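Long-range contacts in steroid delta-isomerase (Pseudomonas aeruginosa, PDB 3MSO), which probably isomerises a double bond in steroids or related small molecules, using a SnoaL-like domain of the NTF2 clan: residues 60-65 with 128-133; 41-46 with 113-118; 79-84 with 104-109; 32-37 with 50-55. All blocks are in the same frame, centred on the assembly; numbering follows the deposited sequence. Where two conformers were deposited one is given.

Interaction 1: 60-65 with 128-133; sequences NTVLTV and EEMGRR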
# COMPACT_ATOMS: atom_id res chain seq x y z
N ASN B 60 1.96 -20.15 -6.42
CA ASN B 60 0.99 -21.08 -5.84
C ASN B 60 0.10 -20.35 -4.85
O ASN B 60 -1.09 -20.66 -4.76
CB ASN B 60 1.68 -22.23 -5.14
CG ASN B 60 1.75 -23.47 -5.98
OD1 ASN B 60 2.74 -23.69 -6.68
ND2 ASN B 60 0.70 -24.30 -5.94
N THR B 61 0.67 -19.39 -4.10
CA THR B 61 -0.04 -18.60 -3.10
C THR B 61 -1.04 -17.68 -3.77
O THR B 61 -2.21 -17.66 -3.36
CB THR B 61 0.97 -17.86 -2.21
OG1 THR B 61 1.90 -18.80 -1.67
CG2 THR B 61 0.28 -17.12 -1.07
N VAL B 62 -0.60 -16.95 -4.82
CA VAL B 62 -1.42 -16.02 -5.61
C VAL B 62 -2.65 -16.77 -6.16
O VAL B 62 -3.76 -16.23 -6.15
CB VAL B 62 -0.52 -15.32 -6.68
CG1 VAL B 62 -1.34 -14.69 -7.81
CG2 VAL B 62 0.41 -14.29 -6.04
N LEU B 63 -2.48 -18.08 -6.44
CA LEU B 63 -3.51 -19.00 -6.93
C LEU B 63 -4.59 -19.25 -5.88
O LEU B 63 -5.74 -19.48 -6.25
CB LEU B 63 -2.85 -20.31 -7.38
CG LEU B 63 -3.72 -21.43 -7.92
CD1 LEU B 63 -4.19 -21.13 -9.35
CD2 LEU B 63 -2.98 -22.77 -7.86
N THR B 64 -4.24 -19.22 -4.59
CA THR B 64 -5.19 -19.47 -3.50
C THR B 64 -5.97 -18.21 -3.11
O THR B 64 -6.95 -18.28 -2.37
CB THR B 64 -4.49 -20.13 -2.28
OG1 THR B 64 -3.53 -19.22 -1.74
CG2 THR B 64 -3.83 -21.46 -2.63
N VAL B 65 -5.54 -17.06 -3.62
CA VAL B 65 -6.14 -15.77 -3.31
C VAL B 65 -7.17 -15.35 -4.36
O VAL B 65 -8.31 -15.03 -4.00
CB VAL B 65 -5.06 -14.68 -3.04
CG1 VAL B 65 -5.70 -13.32 -2.77
CG2 VAL B 65 -4.15 -15.08 -1.88
N GLU B 128 -2.97 -7.55 0.85
CA GLU B 128 -3.48 -7.87 2.18
C GLU B 128 -3.61 -9.40 2.34
O GLU B 128 -3.08 -9.96 3.30
CB GLU B 128 -4.87 -7.22 2.38
CG GLU B 128 -4.99 -6.25 3.53
CD GLU B 128 -6.04 -6.67 4.56
OE1 GLU B 128 -5.94 -7.78 5.12
OE2 GLU B 128 -6.93 -5.83 4.85
N GLU B 129 -4.29 -10.05 1.38
CA GLU B 129 -4.57 -11.49 1.37
C GLU B 129 -3.34 -12.34 1.16
O GLU B 129 -3.24 -13.41 1.77
CB GLU B 129 -5.65 -11.80 0.34
CG GLU B 129 -6.63 -12.87 0.78
CD GLU B 129 -7.36 -12.63 2.08
OE1 GLU B 129 -7.99 -11.56 2.22
OE2 GLU B 129 -7.31 -13.52 2.96
N MSE B 130 -2.39 -11.87 0.31
CA MSE B 130 -1.13 -12.55 0.04
C MSE B 130 -0.34 -12.71 1.34
O MSE B 130 0.15 -13.79 1.63
CB MSE B 130 -0.32 -11.74 -0.99
CG MSE B 130 -0.66 -12.09 -2.42
SE MSE B 130 -0.37 -13.98 -2.78
CE MSE B 130 1.59 -14.03 -2.48
N GLY B 131 -0.26 -11.62 2.12
CA GLY B 131 0.43 -11.56 3.40
C GLY B 131 -0.23 -12.40 4.47
O GLY B 131 0.46 -13.08 5.25
N ARG B 132 -1.57 -12.37 4.51
CA ARG B 132 -2.42 -13.13 5.42
C ARG B 132 -2.19 -14.64 5.15
O ARG B 132 -2.00 -15.38 6.10
CB ARG B 132 -3.90 -12.72 5.21
CG ARG B 132 -4.87 -13.16 6.31
CD ARG B 132 -5.69 -12.02 6.93
NE ARG B 132 -6.00 -12.25 8.36
N ARG B 133 -2.12 -15.07 3.85
CA ARG B 133 -1.86 -16.48 3.48
C ARG B 133 -0.47 -16.91 3.86
O ARG B 133 -0.31 -17.99 4.40
CB ARG B 133 -2.02 -16.76 1.97
CG ARG B 133 -3.40 -16.65 1.40
CD ARG B 133 -4.34 -17.80 1.71
NE ARG B 133 -5.51 -17.71 0.82
CZ ARG B 133 -6.41 -16.74 0.86
NH1 ARG B 133 -6.32 -15.78 1.77
NH2 ARG B 133 -7.41 -16.72 -0.01
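Thr-61 O is the best-held polar atom, with two good donors and one weak one. Thr-64 OG1 reaches back to Thr-61 O at 2.6 Å, in the carbonyl plane and on a lone pair. Thr-64 N is the second donor, and Val-65 N adds a weak third bond. Thr-64 has its OG1 between the backbone N and the carbonyl carbon (chi1 64°), which turns the hydroxyl back over its own helix. The same OG1 also bonds to Tyr-137 OH.

Across the contact, Arg-133 NH2 gives a hydrogen bond to Thr-64 O at 2.9 Å. The donor sits above the carbonyl plane. The arginine chain bends at chi2 (-76°) and slides past Thr-64 in the opposite direction. Val-65 CG2 lies over the centre of one guanidinium face, 3.9 Å from Arg-133 CZ. At the edge, Glu-129 OE2 accepts from Arg-133 NH1 at 2.7 Å through its anti lone pair, in a salt bridge.

The rest is apolar. Val-65 CG1 meets Glu-129 CB at 3.5 Å. Met-130 is a selenomethionine bent at chi2 and chi3, so its SE and CE tuck against helix 52-65. Met-130 SE lies 3.4 Å from Val-62 CG2, and Met-130 CE is 3.6 Å from Thr-61 CG2.

The axes of the helical segments 60-65 and 128-133 cross at 116°, 9.5 Å apart at their closest. The guanidinium has its charge matched in plane by Glu-129, while a second N-H is spent on the carbonyl of Thr-64. Its positive charge is therefore probably well stabilised between the two helices.

Interaction 2: 41-46 with 113-118; sequences RSPMAH and FEVMVR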
# COMPACT_ATOMS: atom_id res chain seq x y z
N ARG B 41 8.31 -10.62 -10.37
CA ARG B 41 8.12 -9.19 -10.12
C ARG B 41 6.70 -8.95 -9.66
O ARG B 41 5.75 -9.03 -10.45
CB ARG B 41 8.52 -8.34 -11.34
CG ARG B 41 9.95 -8.60 -11.74
CD ARG B 41 10.45 -7.77 -12.88
NE ARG B 41 11.74 -8.29 -13.35
CZ ARG B 41 12.91 -8.02 -12.78
NH1 ARG B 41 12.98 -7.22 -11.72
NH2 ARG B 41 14.02 -8.56 -13.26
N SER B 42 6.56 -8.76 -8.35
CA SER B 42 5.29 -8.58 -7.64
C SER B 42 4.55 -7.30 -8.04
O SER B 42 5.18 -6.25 -8.18
CB SER B 42 5.53 -8.61 -6.13
OG SER B 42 4.32 -8.61 -5.40
N PRO B 43 3.21 -7.33 -8.13
CA PRO B 43 2.48 -6.06 -8.36
C PRO B 43 2.57 -5.14 -7.14
O PRO B 43 2.28 -3.95 -7.25
CB PRO B 43 1.04 -6.53 -8.58
CG PRO B 43 0.94 -7.84 -7.86
CD PRO B 43 2.28 -8.47 -7.99
N MSE B 44 3.00 -5.69 -5.98
CA MSE B 44 3.08 -5.04 -4.69
C MSE B 44 4.41 -4.40 -4.38
O MSE B 44 4.43 -3.32 -3.78
CB MSE B 44 2.76 -6.07 -3.59
CG MSE B 44 1.27 -6.37 -3.44
SE MSE B 44 0.25 -4.77 -2.88
CE MSE B 44 0.99 -4.46 -1.11
N ALA B 45 5.52 -5.10 -4.74
CA ALA B 45 6.92 -4.75 -4.41
C ALA B 45 7.85 -4.52 -5.59
O ALA B 45 7.71 -5.13 -6.66
CB ALA B 45 7.51 -5.82 -3.52
N HIS B 46 8.84 -3.64 -5.32
CA HIS B 46 9.92 -3.19 -6.18
C HIS B 46 10.93 -4.33 -6.37
O HIS B 46 11.25 -4.69 -7.51
CB HIS B 46 10.61 -2.01 -5.48
CG HIS B 46 11.21 -0.97 -6.37
ND1 HIS B 46 10.50 0.17 -6.75
CD2 HIS B 46 12.49 -0.85 -6.82
CE1 HIS B 46 11.35 0.91 -7.44
NE2 HIS B 46 12.56 0.34 -7.52
N PHE B 113 8.58 -13.43 -14.58
CA PHE B 113 7.15 -13.45 -14.43
C PHE B 113 6.78 -12.20 -13.67
O PHE B 113 7.04 -12.09 -12.47
CB PHE B 113 6.71 -14.70 -13.66
CG PHE B 113 5.27 -15.10 -13.88
CD1 PHE B 113 4.22 -14.26 -13.52
CD2 PHE B 113 4.95 -16.37 -14.37
CE1 PHE B 113 2.90 -14.64 -13.69
CE2 PHE B 113 3.62 -16.75 -14.54
CZ PHE B 113 2.60 -15.89 -14.19
N GLU B 114 6.19 -11.23 -14.39
CA GLU B 114 5.79 -9.93 -13.87
C GLU B 114 4.28 -9.79 -13.85
O GLU B 114 3.62 -9.98 -14.88
CB GLU B 114 6.45 -8.86 -14.72
CG GLU B 114 6.30 -7.45 -14.23
CD GLU B 114 7.11 -6.44 -15.02
OE1 GLU B 114 7.80 -6.83 -15.98
OE2 GLU B 114 7.03 -5.24 -14.68
N VAL B 115 3.73 -9.47 -12.68
CA VAL B 115 2.28 -9.30 -12.51
C VAL B 115 1.95 -7.83 -12.22
O VAL B 115 2.69 -7.17 -11.49
CB VAL B 115 1.72 -10.25 -11.40
CG1 VAL B 115 0.21 -10.07 -11.20
CG2 VAL B 115 2.04 -11.71 -11.71
N MSE B 116 0.86 -7.31 -12.81
CA MSE B 116 0.31 -5.96 -12.54
C MSE B 116 -1.20 -6.15 -12.33
O MSE B 116 -1.84 -6.98 -12.98
CB MSE B 116 0.53 -4.97 -13.68
CG MSE B 116 1.98 -4.83 -14.09
SE MSE B 116 2.23 -3.33 -15.27
CE MSE B 116 4.02 -3.79 -15.87
N VAL B 117 -1.75 -5.39 -11.39
CA VAL B 117 -3.16 -5.44 -11.03
C VAL B 117 -3.67 -4.00 -10.97
O VAL B 117 -2.90 -3.08 -10.68
CB VAL B 117 -3.35 -6.26 -9.70
CG1 VAL B 117 -4.64 -5.90 -8.97
CG2 VAL B 117 -3.28 -7.77 -9.97
N ARG B 118 -4.95 -3.81 -11.33
CA ARG B 118 -5.69 -2.55 -11.25
C ARG B 118 -7.15 -2.85 -10.84
O ARG B 118 -7.64 -3.95 -11.16
CB ARG B 118 -5.60 -1.74 -12.56
CG ARG B 118 -6.26 -2.40 -13.76
CD ARG B 118 -6.49 -1.38 -14.86
NE ARG B 118 -7.57 -0.45 -14.51
CZ ARG B 118 -8.85 -0.68 -14.75
NH1 ARG B 118 -9.23 -1.80 -15.35
NH2 ARG B 118 -9.76 0.22 -14.39
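Arg-41 has CG anti to the carbonyl carbon (chi1 -57°) and runs extended from CG to NE. Glu-114 has CG anti to the backbone N (chi1 -173°) and is also extended. The two side chains leave the same face of the sheet and cross obliquely. They touch through their carbons, Arg-41 CB to Glu-114 CG at 3.8 Å. Their charged ends stay apart, with Arg-41 NE 5.0 Å from Glu-114 OE1. Each charge is met by another partner: Arg-41 NE by Asp-112, Glu-114 OE2 by Arg-118 and Lys-97 of the third subunit.

The backbones pair in parallel at Arg-41 and Glu-114, the end of strand 38-41. Arg-41 N gives a bond to Phe-113 O at 2.9 Å. Val-115 N gives one to Arg-41 O at 3.0 Å, nearly along the C=O axis. Beyond Arg-41 the pairing stops. Pro-43 has no N-H to offer Val-115 O. Its ring instead lies beside Val-115, pointing the same way, with Pro-43 CD 3.9 Å from Val-115 CB. Leu-123 and Leu-126 of helix 120-138 also touch that ring.

Two nearly straight backbone hydrogen bonds thus fix strand 38-41 against strand 110-118 at its end. The two charges are spent on other partners, so carbon contact is what joins these side chains.

Interaction 3: 79-84 with 104-109; sequences DGRSVV and FDDDGR
The packed part of this contact lies around Phe-104. Phe-104 N gives a straight bond to Arg-81 O at 2.8 Å, nearly along the C=O axis. Phe-104 CG is anti to the carbonyl carbon (chi1 -57°), so the ring turns its edge to the segment 79-84. Phe-104 CD2 passes 3.4 Å from Arg-81 O. Phe-104 CE2 meets Val-83 CG1 at 3.9 Å, again near the ring plane. Ala-11 and Thr-14 of helix 9-23 also pack on this ring.

The other side is polar and more exposed. Arg-81 stretches out from CG to NE and reaches Asp-106, an exposed residue. Both terminal nitrogens go to one oxygen. Arg-81 NH2 forms a salt bridge to Asp-106 OD1 at 2.5 Å, and NH1 adds a weak bond. The carboxylate plane is turned 57° from the guanidinium plane. Arg-81 NH2 also has a salt bridge to Glu-8.

Asp-105 organises the turn itself. Asp-105 OD1 accepts from Arg-109 N at 2.9 Å, while OD2 receives Arg-109 NH1. Asp-79 OD1 makes an Asx turn with Arg-81 N.

Residues 105-108 form a type I turn, whose last residue, Gly-108, has positive phi. Asp-105 N bonds to Arg-109 O. This is the type I turn plus G1 bulge of a beta hairpin, here joining strands 94-104 and 110-118 of the NTF2-like sheet.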
# COMPACT_ATOMS: atom_id res chain seq x y z
N ASP B 79 9.37 -11.12 -30.96
CA ASP B 79 10.42 -12.14 -30.85
C ASP B 79 9.90 -13.54 -30.43
O ASP B 79 10.70 -14.47 -30.30
CB ASP B 79 11.56 -11.64 -29.94
CG ASP B 79 11.30 -11.62 -28.44
OD1 ASP B 79 10.14 -11.77 -28.04
OD2 ASP B 79 12.26 -11.42 -27.68
N GLY B 80 8.59 -13.65 -30.17
CA GLY B 80 7.91 -14.88 -29.77
C GLY B 80 8.41 -15.49 -28.47
O GLY B 80 8.23 -16.68 -28.22
N ARG B 81 9.02 -14.65 -27.62
CA ARG B 81 9.62 -14.99 -26.33
C ARG B 81 8.91 -14.39 -25.14
O ARG B 81 9.21 -14.79 -24.00
CB ARG B 81 11.09 -14.55 -26.31
CG ARG B 81 11.96 -15.27 -27.31
CD ARG B 81 13.31 -14.62 -27.34
NE ARG B 81 14.18 -15.28 -28.31
CZ ARG B 81 14.81 -16.43 -28.10
NH1 ARG B 81 14.65 -17.07 -26.94
NH2 ARG B 81 15.57 -16.96 -29.04
N SER B 82 8.02 -13.43 -25.38
CA SER B 82 7.24 -12.80 -24.33
C SER B 82 5.76 -12.81 -24.64
O SER B 82 5.34 -12.63 -25.79
CB SER B 82 7.73 -11.39 -24.02
OG SER B 82 8.84 -11.43 -23.15
N VAL B 83 4.97 -13.03 -23.59
CA VAL B 83 3.52 -13.10 -23.64
C VAL B 83 2.91 -12.25 -22.53
O VAL B 83 3.50 -12.10 -21.45
CB VAL B 83 3.07 -14.59 -23.57
CG1 VAL B 83 3.08 -15.16 -22.16
CG2 VAL B 83 1.71 -14.80 -24.23
N VAL B 84 1.75 -11.66 -22.81
CA VAL B 84 0.94 -10.96 -21.81
C VAL B 84 -0.41 -11.67 -21.79
O VAL B 84 -1.07 -11.80 -22.84
CB VAL B 84 0.82 -9.42 -22.02
CG1 VAL B 84 -0.40 -8.86 -21.28
CG2 VAL B 84 2.09 -8.71 -21.57
N PHE B 104 10.21 -16.03 -21.66
CA PHE B 104 10.77 -17.37 -21.73
C PHE B 104 12.18 -17.36 -22.36
O PHE B 104 12.53 -16.41 -23.08
CB PHE B 104 9.87 -18.23 -22.61
CG PHE B 104 8.43 -18.34 -22.20
CD1 PHE B 104 8.02 -19.33 -21.33
CD2 PHE B 104 7.48 -17.50 -22.76
CE1 PHE B 104 6.67 -19.44 -20.98
CE2 PHE B 104 6.14 -17.63 -22.42
CZ PHE B 104 5.74 -18.60 -21.53
N ASP B 105 12.98 -18.41 -22.12
CA ASP B 105 14.29 -18.51 -22.77
C ASP B 105 14.17 -19.36 -24.06
O ASP B 105 13.05 -19.75 -24.41
CB ASP B 105 15.40 -19.01 -21.82
CG ASP B 105 15.25 -20.40 -21.24
OD1 ASP B 105 14.47 -21.22 -21.78
OD2 ASP B 105 15.99 -20.71 -20.29
N ASP B 106 15.30 -19.63 -24.76
CA ASP B 106 15.36 -20.41 -25.99
C ASP B 106 14.79 -21.81 -25.79
O ASP B 106 14.20 -22.37 -26.72
CB ASP B 106 16.83 -20.58 -26.44
CG ASP B 106 17.52 -19.36 -26.99
OD1 ASP B 106 16.83 -18.46 -27.48
OD2 ASP B 106 18.78 -19.36 -27.03
N ASP B 107 14.98 -22.37 -24.58
CA ASP B 107 14.55 -23.71 -24.21
C ASP B 107 13.10 -23.77 -23.72
O ASP B 107 12.60 -24.86 -23.43
CB ASP B 107 15.55 -24.37 -23.21
CG ASP B 107 17.01 -24.37 -23.65
OD1 ASP B 107 17.28 -24.75 -24.82
OD2 ASP B 107 17.89 -23.97 -22.84
N GLY B 108 12.42 -22.62 -23.69
CA GLY B 108 11.03 -22.48 -23.27
C GLY B 108 10.81 -22.34 -21.77
O GLY B 108 9.66 -22.36 -21.32
N ARG B 109 11.89 -22.18 -20.97
CA ARG B 109 11.79 -22.04 -19.52
C ARG B 109 11.36 -20.61 -19.18
O ARG B 109 11.83 -19.66 -19.81
CB ARG B 109 13.14 -22.29 -18.86
CG ARG B 109 13.81 -23.59 -19.21
CD ARG B 109 15.08 -23.74 -18.40
NE ARG B 109 15.95 -24.75 -18.99
CZ ARG B 109 16.90 -24.48 -19.89
NH1 ARG B 109 17.12 -23.23 -20.27
NH2 ARG B 109 17.63 -25.46 -20.40

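Interaction 4: 32-37 with 50-55; sequences RLLHPD and AGAPVV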
# COMPACT_ATOMS: atom_id res chain seq x y z
N ARG B 32 8.95 -27.30 -12.90
CA ARG B 32 9.43 -27.87 -14.16
C ARG B 32 9.47 -26.80 -15.26
O ARG B 32 10.39 -26.82 -16.09
CB ARG B 32 8.50 -29.03 -14.58
CG ARG B 32 9.13 -30.05 -15.53
CD ARG B 32 8.10 -30.60 -16.51
N LEU B 33 8.49 -25.88 -15.27
CA LEU B 33 8.35 -24.81 -16.27
C LEU B 33 9.26 -23.62 -16.01
O LEU B 33 9.43 -22.78 -16.90
CB LEU B 33 6.87 -24.35 -16.38
CG LEU B 33 5.79 -25.44 -16.52
CD1 LEU B 33 4.42 -24.84 -16.59
CD2 LEU B 33 6.01 -26.31 -17.75
N LEU B 34 9.81 -23.53 -14.78
CA LEU B 34 10.65 -22.40 -14.37
C LEU B 34 12.14 -22.61 -14.59
O LEU B 34 12.64 -23.74 -14.45
CB LEU B 34 10.42 -22.07 -12.89
CG LEU B 34 9.03 -21.71 -12.46
CD1 LEU B 34 8.96 -21.64 -10.94
CD2 LEU B 34 8.58 -20.40 -13.07
N HIS B 35 12.85 -21.51 -14.89
CA HIS B 35 14.30 -21.52 -15.03
C HIS B 35 14.79 -21.57 -13.59
O HIS B 35 14.14 -20.96 -12.74
CB HIS B 35 14.81 -20.24 -15.72
CG HIS B 35 16.28 -20.25 -15.98
ND1 HIS B 35 17.19 -19.88 -15.00
CD2 HIS B 35 16.96 -20.61 -17.10
CE1 HIS B 35 18.39 -20.03 -15.55
NE2 HIS B 35 18.30 -20.47 -16.81
N PRO B 36 15.87 -22.30 -13.24
CA PRO B 36 16.31 -22.33 -11.83
C PRO B 36 16.46 -20.94 -11.19
O PRO B 36 16.15 -20.78 -10.02
CB PRO B 36 17.65 -23.06 -11.88
CG PRO B 36 18.03 -23.07 -13.32
CD PRO B 36 16.75 -23.13 -14.07
N ASP B 37 16.88 -19.95 -11.98
CA ASP B 37 17.10 -18.59 -11.54
C ASP B 37 15.97 -17.65 -11.93
O ASP B 37 16.19 -16.44 -12.01
CB ASP B 37 18.45 -18.07 -12.09
CG ASP B 37 19.65 -18.93 -11.72
OD1 ASP B 37 19.69 -19.45 -10.58
OD2 ASP B 37 20.57 -19.05 -12.56
N ALA B 50 13.82 -13.85 -6.42
CA ALA B 50 14.76 -14.64 -7.21
C ALA B 50 14.81 -16.11 -6.85
O ALA B 50 14.88 -16.46 -5.66
CB ALA B 50 16.14 -14.01 -7.12
N GLY B 51 14.80 -16.95 -7.88
CA GLY B 51 14.91 -18.41 -7.77
C GLY B 51 13.61 -19.17 -7.90
O GLY B 51 12.61 -18.81 -7.27
N ALA B 52 13.65 -20.26 -8.69
CA ALA B 52 12.50 -21.14 -8.96
C ALA B 52 11.77 -21.57 -7.70
O ALA B 52 10.54 -21.47 -7.72
CB ALA B 52 12.92 -22.36 -9.78
N PRO B 53 12.43 -21.98 -6.57
CA PRO B 53 11.64 -22.35 -5.37
C PRO B 53 10.73 -21.22 -4.85
O PRO B 53 9.54 -21.47 -4.62
CB PRO B 53 12.71 -22.76 -4.35
CG PRO B 53 13.91 -23.11 -5.18
CD PRO B 53 13.88 -22.18 -6.33
N VAL B 54 11.29 -20.00 -4.70
CA VAL B 54 10.59 -18.79 -4.22
C VAL B 54 9.44 -18.44 -5.17
O VAL B 54 8.31 -18.24 -4.72
CB VAL B 54 11.56 -17.58 -4.08
CG1 VAL B 54 10.91 -16.43 -3.33
CG2 VAL B 54 12.87 -17.98 -3.41
N VAL B 55 9.75 -18.37 -6.48
CA VAL B 55 8.81 -18.06 -7.57
C VAL B 55 7.61 -19.02 -7.59
O VAL B 55 6.47 -18.56 -7.66
CB VAL B 55 9.54 -17.99 -8.94
CG1 VAL B 55 8.56 -17.93 -10.10
CG2 VAL B 55 10.50 -16.80 -8.98
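One hydrogen bond joins the two segments. Ala-52 N points at Pro-36 O at 2.9 Å, with an N-H...O angle of 176°. The donor stands above the carbonyl plane, 46° out of it. Gly-51 CA adds a weaker CA-H...O contact to Pro-36 O at 3.5 Å. Pro-36 O therefore faces two groups at the start of helix 52-65.

A further hydrogen bond lies within 32-37. His-35 ND1 accepts from Asp-37 N at 3.0 Å, so this ring nitrogen acts as an acceptor. Pro-36 CD lies over one face of the imidazole, toward its rim. The chain turns a corner at Pro-36 and Asp-37, ahead of strand 38-41.

The helix start fits the usual pattern. Gly-51 is the N-cap, and its O accepts from Val-55 N in the first turn. Its phi of 102° is a backbone shape that favours glycine. Pro-53 sits in the first turn, where a missing N-H costs little. In this NTF2-like domain, helix 52-65 begins just after strand 49-50, and Gly-51 is also backbone-bonded to Ala-38.

The apolar contacts are made by Leu-34, Ala-52 and Val-55. Leu-34 has CG anti to the carbonyl carbon, and its methyls cross Val-55 obliquely. Leu-34 CD1 is 3.8 Å from Val-55 CG1, and CD2 is only slightly farther from that methyl. Leu-34 CB meets Ala-52 CB at 4.0 Å. Ala-52 CB also lies 3.5 Å from His-35 O. Ile-110 of strand 110-118 packs on Leu-34 as well.

How the interactions relate
From the N terminus, 32-37 comes first and 41-46 next. Interaction 4 closes at 50-55, while interaction 2 is still open, so the two cross. Residues 60-65 then open interaction 1 on the same helix, 52-65. Interaction 3 opens at 79-84 and closes at 104-109, nested inside both wider loops. Interaction 2 closes at 113-118 and interaction 1 at 128-133, so these two cross as well. Interactions 3 and 4 touch through His-35. Interaction 1 joins helices 52-65 and 120-138, interaction 2 strands 38-41 and 110-118. Interaction 3 joins strand 82-91 to the 94-104/110-118 hairpin, and interaction 4 the chain before strand 38-41 to the start of helix 52-65.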